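Local coordinates for protein Exo-beta-1,3-glucanase (Streptomyces sp. SirexAA-E, PDB 4PEY) that hydrolyses laminarin and laminarioligosaccharides as an exo-beta-1,3-glucanase of glycoside hydrolase family 55, yielding glucose and laminaribiose, at residues 270-275 and 294-299. The protein carries 1 engineered substitution. Residues are numbered along the deposited sequence; the frame is centred on the assembly and turned at random.
Sequences ATAETI and VDQPIE
Ala-272, in the first turn of helix 272-280, presses its methyl group against the bend between strands 291-294 and 298-300. Its CB lies 3.4 Å from Gln-296 O and 4.0 Å from Val-294 CB. Gln-296 reaches toward the helix start from this bend. From Gln-296 CB, CG turns to lie between the backbone N and the carbonyl carbon (chi1 65°) and meets Ala-272 CB at 3.5 Å. The chain then extends through CD, with chi2 at -179°. At the tip NE2 donates to water 2, 3.1 Å away. That water also accepts from Glu-273 N and donates to Asp-295 OD1 at 2.7 Å. Water 1 takes the N-H groups of Ala-272 and Asp-295. Thus two N-H groups of the helix's first turn are satisfied across the contact by water. Thr-271, the N-cap, accepts from Thr-274 N through OG1 at 3.1 Å. On the buried side Ile-275 CG2 touches Ile-298 CG2 at 3.9 Å, the two side chains crossing obliquely. Asn-276 hydrogen-bonds Pro-297 O through ND2 and Glu-299 N through OD1. The helix lies against 298-300, an outermost strand of a parallel sheet. This ladder belongs to the second of the two beta-helical domains of family 55, and the helix covers its first coil, away from the sugar sites. The chemistry implies a divided contact: methyl packing inside, a water-bridged polar margin over the helix start.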
loop_
_atom_site.group_PDB
_atom_site.type_symbol
_atom_site.label_atom_id
_atom_site.label_comp_id
_atom_site.label_asym_id
_atom_site.label_seq_id
_atom_site.Cartn_x
_atom_site.Cartn_y
_atom_site.Cartn_z
ATOM N N ALA A 270 -11.542 -16.964 15.493
ATOM C CA ALA A 270 -11.874 -17.680 14.263
ATOM C C ALA A 270 -10.690 -18.498 13.770
ATOM O O ALA A 270 -9.549 -18.053 13.842
ATOM C CB ALA A 270 -12.323 -16.708 13.182
ATOM N N THR A 271 -10.969 -19.697 13.272
ATOM C CA THR A 271 -9.937 -20.542 12.688
ATOM C C THR A 271 -9.940 -20.423 11.171
ATOM O O THR A 271 -10.938 -20.023 10.570
ATOM C CB THR A 271 -10.128 -22.023 13.064
ATOM O OG1 THR A 271 -11.372 -22.495 12.529
ATOM C CG2 THR A 271 -10.123 -22.201 14.574
ATOM N N ALA A 272 -8.824 -20.780 10.548
ATOM C CA ALA A 272 -8.775 -20.822 9.097
ATOM C C ALA A 272 -9.785 -21.840 8.557
ATOM O O ALA A 272 -10.364 -21.630 7.495
ATOM C CB ALA A 272 -7.374 -21.149 8.620
ATOM N N GLU A 273 -10.008 -22.930 9.290
ATOM C CA GLU A 273 -11.016 -23.907 8.890
ATOM C C GLU A 273 -12.394 -23.258 8.753
ATOM O O GLU A 273 -13.104 -23.488 7.772
ATOM C CB GLU A 273 -11.083 -25.065 9.891
ATOM C CG GLU A 273 -11.984 -26.213 9.445
ATOM C CD GLU A 273 -11.994 -27.370 10.433
ATOM O OE1 GLU A 273 -10.909 -27.728 10.939
ATOM O OE2 GLU A 273 -13.085 -27.923 10.700
ATOM N N THR A 274 -12.778 -22.446 9.731
ATOM C CA THR A 274 -14.090 -21.802 9.684
ATOM C C THR A 274 -14.132 -20.736 8.591
ATOM O O THR A 274 -15.102 -20.644 7.838
ATOM C CB THR A 274 -14.467 -21.171 11.037
ATOM O OG1 THR A 274 -14.555 -22.197 12.033
ATOM C CG2 THR A 274 -15.808 -20.470 10.944
ATOM N N ILE A 275 -13.076 -19.935 8.499
ATOM C CA ILE A 275 -12.986 -18.916 7.461
ATOM C C ILE A 275 -13.104 -19.560 6.075
ATOM O O ILE A 275 -13.840 -19.073 5.201
ATOM C CB ILE A 275 -11.663 -18.128 7.576
ATOM C CG1 ILE A 275 -11.676 -17.256 8.837
ATOM C CG2 ILE A 275 -11.425 -17.276 6.331
ATOM C CD1 ILE A 275 -10.303 -16.771 9.260
ATOM N N VAL A 294 -3.323 -18.151 11.943
ATOM C CA VAL A 294 -3.915 -19.263 11.206
ATOM C C VAL A 294 -2.916 -20.426 11.110
ATOM O O VAL A 294 -1.719 -20.214 10.926
ATOM C CB VAL A 294 -4.381 -18.829 9.785
ATOM C CG1 VAL A 294 -5.512 -17.820 9.881
ATOM C CG2 VAL A 294 -3.227 -18.266 8.956
ATOM N N ASP A 295 -3.402 -21.656 11.264
ATOM C CA ASP A 295 -2.513 -22.817 11.210
ATOM C C ASP A 295 -2.540 -23.492 9.839
ATOM O O ASP A 295 -1.842 -24.478 9.603
ATOM C CB ASP A 295 -2.860 -23.822 12.313
ATOM C CG ASP A 295 -4.233 -24.430 12.153
ATOM O OD1 ASP A 295 -5.035 -23.941 11.333
ATOM O OD2 ASP A 295 -4.516 -25.410 12.877
ATOM N N GLN A 296 -3.355 -22.945 8.946
ATOM C CA GLN A 296 -3.390 -23.369 7.549
ATOM C C GLN A 296 -3.761 -22.154 6.707
ATOM O O GLN A 296 -4.309 -21.184 7.234
ATOM C CB GLN A 296 -4.388 -24.511 7.332
ATOM C CG GLN A 296 -5.824 -24.111 7.597
ATOM C CD GLN A 296 -6.805 -25.250 7.394
ATOM O OE1 GLN A 296 -7.156 -25.587 6.263
ATOM N NE2 GLN A 296 -7.254 -25.848 8.494
ATOM N N PRO A 297 -3.464 -22.192 5.396
ATOM C CA PRO A 297 -3.791 -21.008 4.591
ATOM C C PRO A 297 -5.281 -20.685 4.537
ATOM O O PRO A 297 -6.123 -21.586 4.505
ATOM C CB PRO A 297 -3.290 -21.387 3.191
ATOM C CG PRO A 297 -2.238 -22.414 3.432
ATOM C CD PRO A 297 -2.696 -23.186 4.626
ATOM N N ILE A 298 -5.594 -19.394 4.542
ATOM C CA ILE A 298 -6.913 -18.937 4.149
ATOM C C ILE A 298 -7.009 -19.109 2.641
ATOM O O ILE A 298 -6.166 -18.598 1.897
ATOM C CB ILE A 298 -7.156 -17.465 4.556
ATOM C CG1 ILE A 298 -7.206 -17.348 6.081
ATOM C CG2 ILE A 298 -8.427 -16.918 3.905
ATOM C CD1 ILE A 298 -7.004 -15.927 6.586
ATOM N N GLU A 299 -8.015 -19.855 2.198
ATOM C CA GLU A 299 -8.177 -20.169 0.785
ATOM C C GLU A 299 -9.413 -19.492 0.219
ATOM O O GLU A 299 -10.530 -19.720 0.684
ATOM C CB GLU A 299 -8.261 -21.687 0.577
ATOM C CG GLU A 299 -7.033 -22.409 1.097
ATOM C CD GLU A 299 -6.894 -23.808 0.560
ATOM O OE1 GLU A 299 -7.819 -24.273 -0.138
ATOM O OE2 GLU A 299 -5.852 -24.440 0.841
HETATM O O HOH W 1 -6.393 -21.579 12.206
HETATM O O HOH W 2 -7.723 -24.176 11.042
#